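Local coordinates for protein uncharacterized N-acetyltransferase D2E76_00625 (Mycobacteroides abscessus, PDB 6YCA) that is a GCN5-related N-acetyltransferase of the Eis family that binds acetyl-coenzyme A and probably transfers its acetyl group to amines, but cannot modify aminoglycosides, at residues Ile159-Ala164 with Leu269-Asp273; Pro329-Val334 with Ala344-Ser349. All blocks are in the same frame, centred on the assembly; numbering follows the deposited sequence.

Overall arrangement
Contact 1 (159-164 with 269-273) comes first along the chain and is complete before contact 2 (329-334 with 344-349) begins. Their centres lie 48 Å apart on opposite sides of the chain's centre, and their nearest atoms are about 37 Å from each other, so neither touches the other. Contact 1 joins the end of strand 149-160 to the end of helix 259-270, the latter within the second acetyltransferase region. Contact 2 pairs strands 330-335 and 344-348 in the separate five-stranded sheet of the sterol-carrier-like region. One therefore lies at a subunit boundary beside acetyl-coenzyme A bound mainly by a neighbouring subunit, whereas no other chain touches the segments of the second.

Contact 1. Residues Ile159-Ala164 with Leu269-Asp273; sequences IQRRRA and LLDLD. With ACO (acetyl coenzyme *a), chain M; SO4 (sulfate ion), chain L.
Arg161 reaches across to the carbonyls of Leu270 and Leu272, at and just beyond the end of helix 259-270. Its CG stands anti to the backbone N (chi1 -169°), which sends the chain toward 269-273, and a bend at chi3 (68°) turns the guanidinium so that one edge meets Leu270 O. The bond from NH1 to that oxygen is 3.1 Å long and nearly straight (167° at the hydrogen), with the acceptor only slightly out of the guanidinium plane. Leu272 O sits instead over the centre of one guanidinium face; although Arg161 NE lies 3.0 Å from this oxygen, the angle is too poor for a hydrogen bond. NE is instead hydrogen-bonded to Val275 O, so the arginine links the helix end to the chain leading into strand 277-284. This is the exit of a helix in the second GNAT-like region, held against the 3-10 turn that follows strand 149-160. Leu270 CD2 touches Ala164 CB at 3.7 Å and Ile159 CG2 at 4.1 Å, the isoleucine and leucine side chains crossing at about a right angle. The CB of Asp273 points away from 159-164, and its OD2 accepts a 2.8 Å hydrogen bond from OAP of acetyl-coenzyme A, the acetyl donor, also hydrogen-bonded by Ser138 and Gly112 of a second subunit. Arg163 NH1 and NH2 both donate to O3 of a sulfate, probably from the crystallisation liquor; NH2 also salt-bridges Asp295.

Contact 2. Residues Pro329-Val334 with Ala344-Ser349; sequences PVVIEV and ARFSVS
Glu333 and Arg345 lie side by side and point the same way from an antiparallel beta hairpin of the sterol-carrier-like region, in which strands 330-335 and 344-348 run at 154° to each other. They form a non-hydrogen-bonded pair, with CA atoms 4.2 Å apart. The aliphatic parts run alongside, Glu333 CB lying 3.9 Å from Arg345 CG, but the carboxylate and guanidinium planes are turned 50° apart, and the salt bridge from Glu333 OE1 to Arg345 NE is long at 3.8 Å. The stronger polar partner of Arg345 is His358 O, hydrogen-bonded to NH1. On the same face Val331 stands opposite Ser347, and its CG1 reaches diagonally to Arg345 CB. The other face carries Val330, Ile332, Phe346 and Val348, where helices 315-321 and 395-403 pack on the sheet. Here the Phe346 ring turns its CD2-CE2 edge to Val334, whose CG2 lies near the ring plane, 3.8 Å from CD2, the two side chains crossing at about a right angle. Ile332 CD1 meets Val348 CG2 at 4.0 Å. The backbones are joined by reciprocal bonds at Val330-Val348 and Ile332-Phe346; Ile332 N to Phe346 O and Phe346 N to Ile332 O are each 2.9 Å. At the end of the hairpin strands away from the turn, Pro329 brings CB and CG up to Ser349, with CG 3.7 Å from Ser349 CB, while Ser349 OG is hydrogen-bonded to Lys352 O.

Contact 1. Residues Ile159-Ala164 with Leu269-Asp273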
loop_
_atom_site.group_PDB
_atom_site.type_symbol
_atom_site.label_atom_id
_atom_site.label_comp_id
_atom_site.label_asym_id
_atom_site.label_seq_id
_atom_site.Cartn_x
_atom_site.Cartn_y
_atom_site.Cartn_z
ATOM N N ILE A 159 15.641 -3.233 -13.465
ATOM C CA ILE A 159 17.026 -3.524 -13.120
ATOM C C ILE A 159 17.405 -2.654 -11.933
ATOM O O ILE A 159 17.235 -1.430 -11.976
ATOM C CB ILE A 159 17.958 -3.244 -14.308
ATOM C CG1 ILE A 159 17.541 -4.077 -15.523
ATOM C CG2 ILE A 159 19.399 -3.530 -13.918
ATOM C CD1 ILE A 159 18.385 -3.818 -16.756
ATOM N N GLN A 160 17.906 -3.278 -10.871
ATOM C CA GLN A 160 18.467 -2.539 -9.744
ATOM C C GLN A 160 19.928 -2.262 -10.087
ATOM O O GLN A 160 20.780 -3.147 -9.985
ATOM C CB GLN A 160 18.308 -3.312 -8.439
ATOM C CG GLN A 160 17.980 -2.423 -7.239
ATOM C CD GLN A 160 18.324 -3.070 -5.905
ATOM O OE1 GLN A 160 19.102 -2.520 -5.118
ATOM N NE2 GLN A 160 17.740 -4.237 -5.639
ATOM N N ARG A 161 20.212 -1.027 -10.517
ATOM C CA ARG A 161 21.498 -0.719 -11.147
ATOM C C ARG A 161 22.688 -1.009 -10.241
ATOM O O ARG A 161 23.752 -1.396 -10.735
ATOM C CB ARG A 161 21.533 0.731 -11.631
ATOM C CG ARG A 161 22.725 1.058 -12.515
ATOM C CD ARG A 161 22.790 2.540 -12.813
ATOM N NE ARG A 161 23.117 3.320 -11.622
ATOM C CZ ARG A 161 24.352 3.572 -11.201
ATOM N NH1 ARG A 161 25.394 3.110 -11.877
ATOM N NH2 ARG A 161 24.543 4.295 -10.106
ATOM N N ARG A 162 22.545 -0.803 -8.926
ATOM C CA ARG A 162 23.663 -1.046 -8.017
ATOM C C ARG A 162 24.097 -2.504 -8.042
ATOM O O ARG A 162 25.273 -2.805 -7.818
ATOM C CB ARG A 162 23.317 -0.595 -6.596
ATOM C CG ARG A 162 22.190 -1.374 -5.929
ATOM C CD ARG A 162 21.987 -0.931 -4.485
ATOM N NE ARG A 162 21.410 0.413 -4.428
ATOM C CZ ARG A 162 22.103 1.527 -4.194
ATOM N NH1 ARG A 162 21.483 2.701 -4.184
ATOM N NH2 ARG A 162 23.414 1.469 -3.975
ATOM N N ARG A 163 23.165 -3.420 -8.293
ATOM C CA ARG A 163 23.456 -4.845 -8.368
ATOM C C ARG A 163 23.816 -5.320 -9.773
ATOM O O ARG A 163 24.080 -6.515 -9.959
ATOM C CB ARG A 163 22.260 -5.646 -7.863
ATOM C CG ARG A 163 21.729 -5.214 -6.522
ATOM C CD ARG A 163 20.415 -5.918 -6.249
ATOM N NE ARG A 163 20.545 -7.365 -6.385
ATOM C CZ ARG A 163 19.551 -8.223 -6.194
ATOM N NH1 ARG A 163 18.346 -7.781 -5.860
ATOM N NH2 ARG A 163 19.761 -9.521 -6.346
ATOM N N ALA A 164 23.812 -4.435 -10.765
ATOM C CA ALA A 164 23.966 -4.838 -12.163
ATOM C C ALA A 164 25.367 -4.525 -12.692
ATOM O O ALA A 164 25.545 -3.777 -13.648
ATOM C CB ALA A 164 22.881 -4.187 -13.017
ATOM N N LEU A 269 23.392 2.380 -19.832
ATOM C CA LEU A 269 22.388 2.522 -18.784
ATOM C C LEU A 269 22.912 2.012 -17.448
ATOM O O LEU A 269 22.698 2.646 -16.409
ATOM C CB LEU A 269 21.119 1.774 -19.195
ATOM C CG LEU A 269 20.418 2.306 -20.448
ATOM C CD1 LEU A 269 19.297 1.380 -20.881
ATOM C CD2 LEU A 269 19.869 3.704 -20.187
ATOM N N LEU A 270 23.611 0.876 -17.452
ATOM C CA LEU A 270 24.106 0.323 -16.199
ATOM C C LEU A 270 25.156 1.211 -15.548
ATOM O O LEU A 270 25.336 1.141 -14.330
ATOM C CB LEU A 270 24.687 -1.072 -16.430
ATOM C CG LEU A 270 23.762 -2.112 -17.065
ATOM C CD1 LEU A 270 24.505 -3.418 -17.264
ATOM C CD2 LEU A 270 22.517 -2.324 -16.217
ATOM N N ASP A 271 25.799 2.084 -16.316
ATOM C CA ASP A 271 26.877 2.927 -15.823
ATOM C C ASP A 271 26.432 4.368 -15.602
ATOM O O ASP A 271 27.271 5.230 -15.315
ATOM C CB ASP A 271 28.040 2.896 -16.817
ATOM C CG ASP A 271 29.372 3.223 -16.176
ATOM O OD1 ASP A 271 29.480 3.148 -14.934
ATOM O OD2 ASP A 271 30.311 3.573 -16.918
ATOM N N LEU A 272 25.136 4.646 -15.723
ATOM C CA LEU A 272 24.612 5.995 -15.567
ATOM C C LEU A 272 24.535 6.373 -14.092
ATOM O O LEU A 272 23.823 5.727 -13.317
ATOM C CB LEU A 272 23.224 6.086 -16.189
ATOM C CG LEU A 272 23.074 7.081 -17.330
ATOM C CD1 LEU A 272 22.097 6.551 -18.367
ATOM C CD2 LEU A 272 22.627 8.416 -16.791
ATOM N N ASP A 273 25.240 7.435 -13.716
ATOM C CA ASP A 273 25.323 7.831 -12.319
ATOM C C ASP A 273 23.997 8.428 -11.863
ATOM O O ASP A 273 23.236 8.984 -12.661
ATOM C CB ASP A 273 26.421 8.875 -12.145
ATOM C CG ASP A 273 27.804 8.276 -12.207
ATOM O OD1 ASP A 273 28.060 7.298 -11.471
ATOM O OD2 ASP A 273 28.628 8.771 -13.004
HETATM N N1A ACO M . 29.402 6.792 -6.755
HETATM C C2A ACO M . 30.465 6.155 -6.246
HETATM N N3A ACO M . 31.755 6.500 -6.353
HETATM C C4A ACO M . 32.067 7.621 -7.056
HETATM C C5A ACO M . 31.039 8.373 -7.631
HETATM C C6A ACO M . 29.631 7.921 -7.466
HETATM N N6A ACO M . 28.618 8.630 -8.021
HETATM N N7A ACO M . 31.592 9.419 -8.267
HETATM C C8A ACO M . 32.929 9.327 -8.091
HETATM N N9A ACO M . 33.218 8.239 -7.360
HETATM C C1B ACO M . 34.585 7.825 -6.957
HETATM C C2B ACO M . 35.331 7.194 -8.126
HETATM O O2B ACO M . 35.113 5.780 -8.151
HETATM C C3B ACO M . 36.768 7.499 -7.699
HETATM O O3B ACO M . 37.162 6.547 -6.721
HETATM P P3B ACO M . 38.616 5.872 -6.816
HETATM O O7A ACO M . 38.714 5.148 -8.137
HETATM O O8A ACO M . 39.651 6.968 -6.744
HETATM O O9A ACO M . 38.781 4.907 -5.663
HETATM C C4B ACO M . 36.669 8.853 -7.003
HETATM O O4B ACO M . 35.324 8.978 -6.549
HETATM C C5B ACO M . 37.082 9.994 -7.926
HETATM O O5B ACO M . 36.354 9.842 -9.137
HETATM P P1A ACO M . 36.518 10.802 -10.409
HETATM O O1A ACO M . 37.006 9.998 -11.591
HETATM O O2A ACO M . 37.455 11.939 -10.076
HETATM O O3A ACO M . 35.043 11.370 -10.692
HETATM P P2A ACO M . 34.101 11.435 -11.993
HETATM O O4A ACO M . 34.844 12.056 -13.158
HETATM O O5A ACO M . 33.657 10.030 -12.328
HETATM O O6A ACO M . 32.818 12.321 -11.601
HETATM C CBP ACO M . 30.732 12.675 -10.469
HETATM C CCP ACO M . 32.105 12.030 -10.401
HETATM C CDP ACO M . 30.877 14.155 -10.791
HETATM C CEP ACO M . 30.030 12.511 -9.130
HETATM C CAP ACO M . 29.968 11.972 -11.593
HETATM O OAP ACO M . 29.822 10.586 -11.260
HETATM C C9P ACO M . 28.605 12.562 -11.840
HETATM O O9P ACO M . 28.455 13.460 -12.653
HETATM N N8P ACO M . 27.605 12.027 -11.144
HETATM C C7P ACO M . 26.221 12.450 -11.275
HETATM C C6P ACO M . 25.987 13.915 -10.930
HETATM C C5P ACO M . 26.262 14.221 -9.476
HETATM O O5P ACO M . 25.980 13.410 -8.610
HETATM N N4P ACO M . 26.829 15.394 -9.208
HETATM C C3P ACO M . 27.088 15.782 -7.838
HETATM C C2P ACO M . 26.093 16.829 -7.356
HETATM S S1P ACO M . 26.449 17.297 -5.695
HETATM C C ACO M . 26.487 18.962 -5.885
HETATM O O ACO M . 25.900 19.479 -6.822
HETATM C CH3 ACO M . 27.248 19.801 -4.901
HETATM S S SO4 L . 17.083 -11.473 -4.532
HETATM O O1 SO4 L . 18.293 -12.296 -4.580
HETATM O O2 SO4 L . 17.023 -10.773 -3.250
HETATM O O3 SO4 L . 17.094 -10.489 -5.610
HETATM O O4 SO4 L . 15.909 -12.331 -4.672
#

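Contact 2. Residues Pro329-Val334 with Ala344-Ser349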
loop_
_atom_site.group_PDB
_atom_site.type_symbol
_atom_site.label_atom_id
_atom_site.label_comp_id
_atom_site.label_asym_id
_atom_site.label_seq_id
_atom_site.Cartn_x
_atom_site.Cartn_y
_atom_site.Cartn_z
ATOM N N PRO A 329 9.667 -32.779 -45.176
ATOM C CA PRO A 329 8.434 -31.992 -45.274
ATOM C C PRO A 329 7.340 -32.512 -44.352
ATOM O O PRO A 329 7.241 -33.707 -44.067
ATOM C CB PRO A 329 8.031 -32.143 -46.747
ATOM C CG PRO A 329 9.284 -32.530 -47.451
ATOM C CD PRO A 329 10.062 -33.352 -46.473
ATOM N N VAL A 330 6.519 -31.582 -43.877
ATOM C CA VAL A 330 5.343 -31.879 -43.072
ATOM C C VAL A 330 4.134 -31.272 -43.770
ATOM O O VAL A 330 4.210 -30.158 -44.303
ATOM C CB VAL A 330 5.504 -31.293 -41.654
ATOM C CG1 VAL A 330 4.222 -31.442 -40.859
ATOM C CG2 VAL A 330 6.663 -31.960 -40.939
ATOM N N VAL A 331 3.021 -32.001 -43.778
ATOM C CA VAL A 331 1.788 -31.542 -44.406
ATOM C C VAL A 331 0.857 -31.027 -43.318
ATOM O O VAL A 331 0.505 -31.765 -42.390
ATOM C CB VAL A 331 1.122 -32.652 -45.232
ATOM C CG1 VAL A 331 -0.157 -32.126 -45.869
ATOM C CG2 VAL A 331 2.085 -33.169 -46.288
ATOM N N ILE A 332 0.470 -29.759 -43.425
ATOM C CA ILE A 332 -0.381 -29.093 -42.443
ATOM C C ILE A 332 -1.730 -28.806 -43.084
ATOM O O ILE A 332 -1.802 -28.128 -44.116
ATOM C CB ILE A 332 0.265 -27.798 -41.928
ATOM C CG1 ILE A 332 1.656 -28.085 -41.364
ATOM C CG2 ILE A 332 -0.617 -27.149 -40.887
ATOM C CD1 ILE A 332 2.394 -26.850 -40.906
ATOM N N GLU A 333 -2.800 -29.313 -42.478
ATOM C CA GLU A 333 -4.151 -28.984 -42.914
ATOM C C GLU A 333 -4.645 -27.795 -42.096
ATOM O O GLU A 333 -4.762 -27.881 -40.868
ATOM C CB GLU A 333 -5.089 -30.182 -42.760
ATOM C CG GLU A 333 -6.499 -29.937 -43.299
ATOM C CD GLU A 333 -7.409 -31.150 -43.175
ATOM O OE1 GLU A 333 -6.908 -32.250 -42.874
ATOM O OE2 GLU A 333 -8.632 -31.003 -43.375
ATOM N N VAL A 334 -4.937 -26.691 -42.779
ATOM C CA VAL A 334 -5.312 -25.435 -42.141
ATOM C C VAL A 334 -6.805 -25.212 -42.339
ATOM O O VAL A 334 -7.326 -25.401 -43.446
ATOM C CB VAL A 334 -4.502 -24.264 -42.719
ATOM C CG1 VAL A 334 -4.844 -22.967 -41.994
ATOM C CG2 VAL A 334 -3.012 -24.568 -42.637
ATOM N N ALA A 344 -6.916 -25.511 -46.850
ATOM C CA ALA A 344 -6.294 -26.494 -47.725
ATOM C C ALA A 344 -5.193 -27.205 -46.942
ATOM O O ALA A 344 -5.055 -27.022 -45.728
ATOM C CB ALA A 344 -5.761 -25.825 -48.994
ATOM N N ARG A 345 -4.426 -28.041 -47.634
ATOM C CA ARG A 345 -3.285 -28.736 -47.054
ATOM C C ARG A 345 -2.014 -28.230 -47.719
ATOM O O ARG A 345 -1.942 -28.162 -48.950
ATOM C CB ARG A 345 -3.403 -30.247 -47.262
ATOM C CG ARG A 345 -4.580 -30.893 -46.557
ATOM C CD ARG A 345 -4.730 -32.344 -46.983
ATOM N NE ARG A 345 -5.942 -32.950 -46.442
ATOM C CZ ARG A 345 -6.326 -34.197 -46.688
ATOM N NH1 ARG A 345 -5.589 -34.975 -47.471
ATOM N NH2 ARG A 345 -7.446 -34.665 -46.155
ATOM N N PHE A 346 -1.015 -27.880 -46.910
ATOM C CA PHE A 346 0.235 -27.323 -47.411
ATOM C C PHE A 346 1.400 -28.187 -46.957
ATOM O O PHE A 346 1.556 -28.448 -45.760
ATOM C CB PHE A 346 0.452 -25.897 -46.900
ATOM C CG PHE A 346 -0.686 -24.971 -47.188
ATOM C CD1 PHE A 346 -0.807 -24.372 -48.428
ATOM C CD2 PHE A 346 -1.636 -24.696 -46.219
ATOM C CE1 PHE A 346 -1.855 -23.514 -48.695
ATOM C CE2 PHE A 346 -2.688 -23.839 -46.481
ATOM C CZ PHE A 346 -2.797 -23.246 -47.720
ATOM N N SER A 347 2.218 -28.618 -47.913
ATOM C CA SER A 347 3.468 -29.306 -47.618
ATOM C C SER A 347 4.552 -28.246 -47.472
ATOM O O SER A 347 4.925 -27.592 -48.450
ATOM C CB SER A 347 3.811 -30.275 -48.744
ATOM O OG SER A 347 5.115 -30.803 -48.583
ATOM N N VAL A 348 5.054 -28.067 -46.254
ATOM C CA VAL A 348 6.053 -27.049 -45.953
ATOM C C VAL A 348 7.400 -27.730 -45.744
ATOM O O VAL A 348 7.504 -28.710 -44.998
ATOM C CB VAL A 348 5.654 -26.175 -44.750
ATOM C CG1 VAL A 348 4.443 -25.335 -45.103
ATOM C CG2 VAL A 348 5.364 -27.027 -43.532
ATOM N N SER A 349 8.423 -27.221 -46.422
ATOM C CA SER A 349 9.778 -27.723 -46.267
ATOM C C SER A 349 10.738 -26.601 -46.625
ATOM O O SER A 349 10.350 -25.584 -47.204
ATOM C CB SER A 349 10.028 -28.951 -47.145
ATOM O OG SER A 349 9.999 -28.603 -48.518
#